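Local coordinates for protein cellulose 1,4-beta-cellobiosidase (Thermobifida fusca, PDB 4JJJ) that probably cleaves cellulose to cellobiose, this chain being the family 48 glycoside hydrolase domain of a longer cellulase with a cellulose-binding module, at residues 2-14 / 59-72. The protein carries 1 engineered substitution. Residues are numbered along the deposited sequence; the frame is centred on the assembly and turned at random. Where two conformers were deposited one is given.
Sequences YDQAFLEQYEKIK and LEAYYGRVTGDWKP. With ZN (zinc ion), chain P.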
loop_
_atom_site.group_PDB
_atom_site.type_symbol
_atom_site.label_atom_id
_atom_site.label_comp_id
_atom_site.label_asym_id
_atom_site.label_seq_id
_atom_site.Cartn_x
_atom_site.Cartn_y
_atom_site.Cartn_z
ATOM N N TYR A 2 -6.208 -9.456 27.645
ATOM C CA TYR A 2 -5.698 -8.841 26.424
ATOM C C TYR A 2 -6.385 -7.522 26.173
ATOM O O TYR A 2 -5.879 -6.753 25.420
ATOM C CB TYR A 2 -5.750 -9.817 25.179
ATOM C CG TYR A 2 -4.623 -10.793 25.142
ATOM C CD1 TYR A 2 -3.380 -10.359 24.830
ATOM C CD2 TYR A 2 -4.764 -12.153 25.452
ATOM C CE1 TYR A 2 -2.292 -11.191 24.870
ATOM C CE2 TYR A 2 -3.676 -13.003 25.465
ATOM C CZ TYR A 2 -2.406 -12.513 25.153
ATOM O OH TYR A 2 -1.263 -13.300 25.182
ATOM N N ASP A 3 -7.591 -7.242 26.683
ATOM C CA ASP A 3 -8.183 -5.928 26.493
ATOM C C ASP A 3 -7.319 -4.934 27.340
ATOM O O ASP A 3 -7.137 -3.808 26.901
ATOM C CB ASP A 3 -9.673 -5.890 26.882
ATOM C CG ASP A 3 -10.692 -5.994 25.630
ATOM O OD1 ASP A 3 -11.896 -6.312 26.006
ATOM O OD2 ASP A 3 -10.348 -5.825 24.356
ATOM N N GLN A 4 -6.749 -5.358 28.462
ATOM C CA GLN A 4 -5.779 -4.508 29.253
ATOM C C GLN A 4 -4.506 -4.246 28.451
ATOM O O GLN A 4 -4.065 -3.122 28.372
ATOM C CB GLN A 4 -5.363 -5.110 30.608
ATOM C CG GLN A 4 -6.090 -4.371 31.735
ATOM C CD GLN A 4 -7.604 -4.301 31.504
ATOM O OE1 GLN A 4 -8.160 -3.284 31.002
ATOM N NE2 GLN A 4 -8.303 -5.419 31.857
ATOM N N ALA A 5 -4.105 -5.310 27.743
ATOM C CA ALA A 5 -2.879 -5.200 26.849
ATOM C C ALA A 5 -3.175 -4.260 25.704
ATOM O O ALA A 5 -2.277 -3.454 25.334
ATOM C CB ALA A 5 -2.415 -6.533 26.386
ATOM N N PHE A 6 -4.367 -4.396 25.099
ATOM C CA PHE A 6 -4.772 -3.442 24.056
ATOM C C PHE A 6 -4.659 -2.017 24.614
ATOM O O PHE A 6 -4.108 -1.138 24.006
ATOM C CB PHE A 6 -6.182 -3.723 23.553
ATOM C CG PHE A 6 -6.730 -2.567 22.773
ATOM C CD1 PHE A 6 -6.286 -2.276 21.528
ATOM C CD2 PHE A 6 -7.674 -1.747 23.349
ATOM C CE1 PHE A 6 -6.749 -1.125 20.842
ATOM C CE2 PHE A 6 -8.155 -0.656 22.673
ATOM C CZ PHE A 6 -7.696 -0.315 21.450
ATOM N N LEU A 7 -5.283 -1.788 25.761
ATOM C CA LEU A 7 -5.374 -0.389 26.194
ATOM C C LEU A 7 -3.944 0.119 26.520
ATOM O O LEU A 7 -3.702 1.280 26.286
ATOM C CB LEU A 7 -6.338 -0.270 27.398
ATOM C CG LEU A 7 -7.797 -0.314 27.072
ATOM C CD1 LEU A 7 -8.567 -0.658 28.399
ATOM C CD2 LEU A 7 -8.239 0.980 26.283
ATOM N N GLU A 8 -3.084 -0.713 27.027
ATOM C CA GLU A 8 -1.702 -0.305 27.355
ATOM C C GLU A 8 -0.963 0.124 26.083
ATOM O O GLU A 8 -0.290 1.148 26.051
ATOM C CB GLU A 8 -0.973 -1.400 28.079
ATOM C CG GLU A 8 0.488 -1.142 28.234
ATOM C CD GLU A 8 1.159 -2.212 28.978
ATOM O OE1 GLU A 8 1.072 -3.456 28.622
ATOM O OE2 GLU A 8 1.937 -1.695 29.914
ATOM N N GLN A 9 -1.031 -0.742 25.082
ATOM C CA GLN A 9 -0.399 -0.444 23.789
ATOM C C GLN A 9 -1.005 0.792 23.139
ATOM O O GLN A 9 -0.278 1.665 22.625
ATOM C CB GLN A 9 -0.546 -1.715 22.914
ATOM C CG GLN A 9 0.064 -1.618 21.519
ATOM C CD GLN A 9 1.566 -1.540 21.455
ATOM O OE1 GLN A 9 2.303 -1.502 22.468
ATOM N NE2 GLN A 9 2.070 -1.515 20.219
ATOM N N TYR A 10 -2.362 0.908 23.094
ATOM C CA TYR A 10 -3.062 2.061 22.624
ATOM C C TYR A 10 -2.496 3.316 23.289
ATOM O O TYR A 10 -2.217 4.327 22.650
ATOM C CB TYR A 10 -4.551 1.883 22.867
ATOM C CG TYR A 10 -5.389 3.060 22.477
ATOM C CD1 TYR A 10 -5.587 4.095 23.381
ATOM C CD2 TYR A 10 -5.921 3.217 21.193
ATOM C CE1 TYR A 10 -6.310 5.222 23.031
ATOM C CE2 TYR A 10 -6.609 4.314 20.836
ATOM C CZ TYR A 10 -6.854 5.367 21.718
ATOM O OH TYR A 10 -7.605 6.465 21.347
ATOM N N GLU A 11 -2.414 3.298 24.639
ATOM C CA GLU A 11 -1.920 4.453 25.381
ATOM C C GLU A 11 -0.535 4.862 25.007
ATOM O O GLU A 11 -0.254 6.030 24.842
ATOM C CB GLU A 11 -2.078 4.199 26.907
ATOM C CG GLU A 11 -1.955 5.469 27.768
ATOM C CD GLU A 11 -0.527 5.969 27.949
ATOM O OE1 GLU A 11 0.478 5.233 27.829
ATOM O OE2 GLU A 11 -0.433 7.188 28.236
ATOM N N LYS A 12 0.328 3.910 24.804
ATOM C CA LYS A 12 1.685 4.211 24.300
ATOM C C LYS A 12 1.718 4.925 22.939
ATOM O O LYS A 12 2.396 5.857 22.714
ATOM C CB LYS A 12 2.517 2.926 24.240
ATOM C CG LYS A 12 2.971 2.328 25.579
ATOM C CD LYS A 12 3.557 0.932 25.428
ATOM C CE LYS A 12 3.973 0.225 26.682
ATOM N NZ LYS A 12 4.561 -1.082 26.424
ATOM N N ILE A 13 0.884 4.410 22.038
ATOM C CA ILE A 13 0.821 4.938 20.677
ATOM C C ILE A 13 0.326 6.374 20.747
ATOM O O ILE A 13 0.735 7.284 20.001
ATOM C CB ILE A 13 -0.037 4.004 19.811
ATOM C CG1 ILE A 13 0.608 2.673 19.595
ATOM C CG2 ILE A 13 -0.194 4.665 18.470
ATOM C CD1 ILE A 13 -0.261 1.665 18.986
ATOM N N LYS A 14 -0.651 6.656 21.626
ATOM C CA LYS A 14 -1.320 7.948 21.661
ATOM C C LYS A 14 -0.632 8.940 22.652
ATOM O O LYS A 14 -1.087 10.110 22.686
ATOM C CB LYS A 14 -2.802 7.766 22.047
ATOM C CG LYS A 14 -3.600 6.932 21.072
ATOM C CD LYS A 14 -3.761 7.616 19.731
ATOM C CE LYS A 14 -4.428 8.934 19.777
ATOM N NZ LYS A 14 -5.788 8.920 20.335
ATOM N N LEU A 59 -6.967 1.620 14.766
ATOM C CA LEU A 59 -6.724 1.718 16.171
ATOM C C LEU A 59 -7.881 2.405 16.883
ATOM O O LEU A 59 -8.308 1.929 17.955
ATOM C CB LEU A 59 -5.484 2.561 16.366
ATOM C CG LEU A 59 -4.956 2.725 17.817
ATOM C CD1 LEU A 59 -4.323 1.450 18.316
ATOM C CD2 LEU A 59 -3.985 3.876 17.887
ATOM N N GLU A 60 -8.370 3.495 16.311
ATOM C CA GLU A 60 -9.496 4.176 16.938
ATOM C C GLU A 60 -10.791 3.437 16.839
ATOM O O GLU A 60 -11.634 3.609 17.721
ATOM C CB GLU A 60 -9.596 5.637 16.396
ATOM C CG GLU A 60 -8.364 6.497 16.650
ATOM C CD GLU A 60 -8.013 6.797 18.061
ATOM O OE1 GLU A 60 -8.464 6.058 19.001
ATOM O OE2 GLU A 60 -7.208 7.743 18.210
ATOM N N ALA A 61 -10.927 2.565 15.831
ATOM C CA ALA A 61 -12.181 1.793 15.777
ATOM C C ALA A 61 -12.200 0.791 16.917
ATOM O O ALA A 61 -13.236 0.546 17.590
ATOM C CB ALA A 61 -12.314 1.108 14.394
ATOM N N TYR A 62 -11.090 0.110 17.176
ATOM C CA TYR A 62 -10.976 -0.803 18.327
ATOM C C TYR A 62 -11.099 -0.029 19.631
ATOM O O TYR A 62 -11.710 -0.531 20.564
ATOM C CB TYR A 62 -9.695 -1.622 18.325
ATOM C CG TYR A 62 -9.876 -3.002 17.693
ATOM C CD1 TYR A 62 -9.240 -3.332 16.520
ATOM C CD2 TYR A 62 -10.681 -3.906 18.305
ATOM C CE1 TYR A 62 -9.394 -4.577 15.942
ATOM C CE2 TYR A 62 -10.875 -5.162 17.721
ATOM C CZ TYR A 62 -10.191 -5.506 16.538
ATOM O OH TYR A 62 -10.369 -6.732 15.846
ATOM N N TYR A 63 -10.608 1.177 19.709
ATOM C CA TYR A 63 -10.871 1.998 20.863
ATOM C C TYR A 63 -12.360 2.219 21.075
ATOM O O TYR A 63 -12.858 2.107 22.215
ATOM C CB TYR A 63 -10.105 3.330 20.796
ATOM C CG TYR A 63 -10.233 4.146 22.102
ATOM C CD1 TYR A 63 -9.492 3.765 23.214
ATOM C CD2 TYR A 63 -11.160 5.142 22.194
ATOM C CE1 TYR A 63 -9.605 4.495 24.390
ATOM C CE2 TYR A 63 -11.305 5.895 23.365
ATOM C CZ TYR A 63 -10.525 5.537 24.434
ATOM O OH TYR A 63 -10.652 6.181 25.707
ATOM N N GLY A 64 -13.107 2.550 20.033
ATOM C CA GLY A 64 -14.563 2.557 20.121
ATOM C C GLY A 64 -15.207 1.313 20.576
ATOM O O GLY A 64 -16.139 1.326 21.365
ATOM N N ARG A 65 -14.732 0.177 20.103
ATOM C CA ARG A 65 -15.260 -1.112 20.532
ATOM C C ARG A 65 -15.120 -1.298 22.015
ATOM O O ARG A 65 -16.069 -1.682 22.716
ATOM C CB ARG A 65 -14.589 -2.292 19.834
ATOM C CG ARG A 65 -15.110 -3.651 20.258
ATOM C CD ARG A 65 -14.408 -4.865 19.646
ATOM N NE ARG A 65 -15.194 -6.037 20.031
ATOM C CZ ARG A 65 -15.154 -6.617 21.205
ATOM N NH1 ARG A 65 -14.196 -6.405 22.127
ATOM N NH2 ARG A 65 -16.083 -7.532 21.432
ATOM N N VAL A 66 -13.947 -0.961 22.497
ATOM C CA VAL A 66 -13.577 -1.290 23.845
ATOM C C VAL A 66 -14.249 -0.269 24.814
ATOM O O VAL A 66 -14.651 -0.656 25.947
ATOM C CB VAL A 66 -12.021 -1.293 24.029
ATOM C CG1 VAL A 66 -11.639 -1.286 25.483
ATOM C CG2 VAL A 66 -11.421 -2.547 23.351
ATOM N N THR A 67 -14.405 0.951 24.418
ATOM C CA THR A 67 -14.843 2.014 25.340
ATOM C C THR A 67 -16.203 2.592 25.046
ATOM O O THR A 67 -16.798 3.318 25.880
ATOM C CB THR A 67 -13.874 3.212 25.371
ATOM O OG1 THR A 67 -13.868 3.908 24.089
ATOM C CG2 THR A 67 -12.480 2.813 25.796
ATOM N N GLY A 68 -16.763 2.363 23.877
ATOM C CA GLY A 68 -17.912 3.089 23.349
ATOM C C GLY A 68 -17.750 4.505 22.978
ATOM O O GLY A 68 -18.740 5.161 22.651
ATOM N N ASP A 69 -16.540 5.046 22.951
ATOM C CA ASP A 69 -16.272 6.416 22.560
ATOM C C ASP A 69 -15.783 6.416 21.125
ATOM O O ASP A 69 -14.665 5.906 20.849
ATOM C CB ASP A 69 -15.204 7.034 23.435
ATOM C CG ASP A 69 -14.836 8.463 23.009
ATOM O OD1 ASP A 69 -15.571 9.087 22.213
ATOM O OD2 ASP A 69 -13.786 8.993 23.511
ATOM N N TRP A 70 -16.659 6.884 20.246
ATOM C CA TRP A 70 -16.363 7.000 18.821
ATOM C C TRP A 70 -15.751 8.324 18.381
ATOM O O TRP A 70 -15.495 8.519 17.171
ATOM C CB TRP A 70 -17.623 6.601 18.007
ATOM C CG TRP A 70 -18.031 5.208 18.320
ATOM C CD1 TRP A 70 -18.998 4.765 19.236
ATOM C CD2 TRP A 70 -17.423 4.027 17.840
ATOM N NE1 TRP A 70 -19.034 3.429 19.275
ATOM C CE2 TRP A 70 -18.045 2.932 18.452
ATOM C CE3 TRP A 70 -16.375 3.782 16.933
ATOM C CZ2 TRP A 70 -17.674 1.636 18.188
ATOM C CZ3 TRP A 70 -16.057 2.499 16.635
ATOM C CH2 TRP A 70 -16.687 1.437 17.254
ATOM N N LYS A 71 -15.488 9.307 19.269
ATOM C CA LYS A 71 -14.971 10.608 18.802
ATOM C C LYS A 71 -13.523 10.470 18.305
ATOM O O LYS A 71 -13.170 11.121 17.316
ATOM C CB LYS A 71 -15.054 11.729 19.883
ATOM C CG LYS A 71 -14.618 13.112 19.365
ATOM C CD LYS A 71 -14.773 14.216 20.425
ATOM C CE LYS A 71 -14.063 15.527 20.143
ATOM N NZ LYS A 71 -12.613 15.485 20.534
ATOM N N PRO A 72 -12.693 9.599 18.926
ATOM C CA PRO A 72 -11.329 9.503 18.325
ATOM C C PRO A 72 -11.358 8.971 16.880
ATOM O O PRO A 72 -10.575 9.455 16.031
ATOM C CB PRO A 72 -10.600 8.517 19.241
ATOM C CG PRO A 72 -11.264 8.830 20.573
ATOM C CD PRO A 72 -12.708 8.925 20.220
HETATM ZN ZN ZN P . 1.125 8.079 28.928
HETATM O O HOH W 1 -11.482 -5.760 21.861
HETATM O O HOH W 2 -14.156 -7.080 24.627
#
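Y10 reaches from helix 2-14 into a hole formed by L59, E60, Y63 and P72. Its CG stands anti to the backbone N (chi1 177°), which carries the ring outward from CB to the facing helix. CB sits over one face of the F6 ring, toward its rim. Farther out, CD2 meets L59 CG at 3.5 Å, while CD1 and CE1 run over Y63, whose CD1 is 3.4 Å from Y10 CZ. The two rings form an offset stack with planes 14° apart, and K14 CG lies over the rim of the opposite face of Y10. At the tip, E60 OE1, an atom at the edge of the ring and in its plane, offers its syn lone pair to Y10 OH (2.5 Å). K14, its chain bent at three successive torsions, brings NZ to 2.8 Å from E60 OE2 in a salt bridge, so both carboxylate oxygens are gripped. A phenylalanine in place of Y10 would probably leave E60 OE1 without its hydroxyl mate and the carboxylate freer to turn. The pair packs within the (α/α)6 fold of this family 48 domain, the axes of 2-14 and 59-67 running at 135°, an oblique antiparallel crossing. Toward the N terminus of helix 2-14, F6 inserts among L59, Y62, Y63 and V66. Beyond it, two waters bridge the D3 carboxylate to R65 NH1. On the same helix, E11 OE2 binds zinc together with D15.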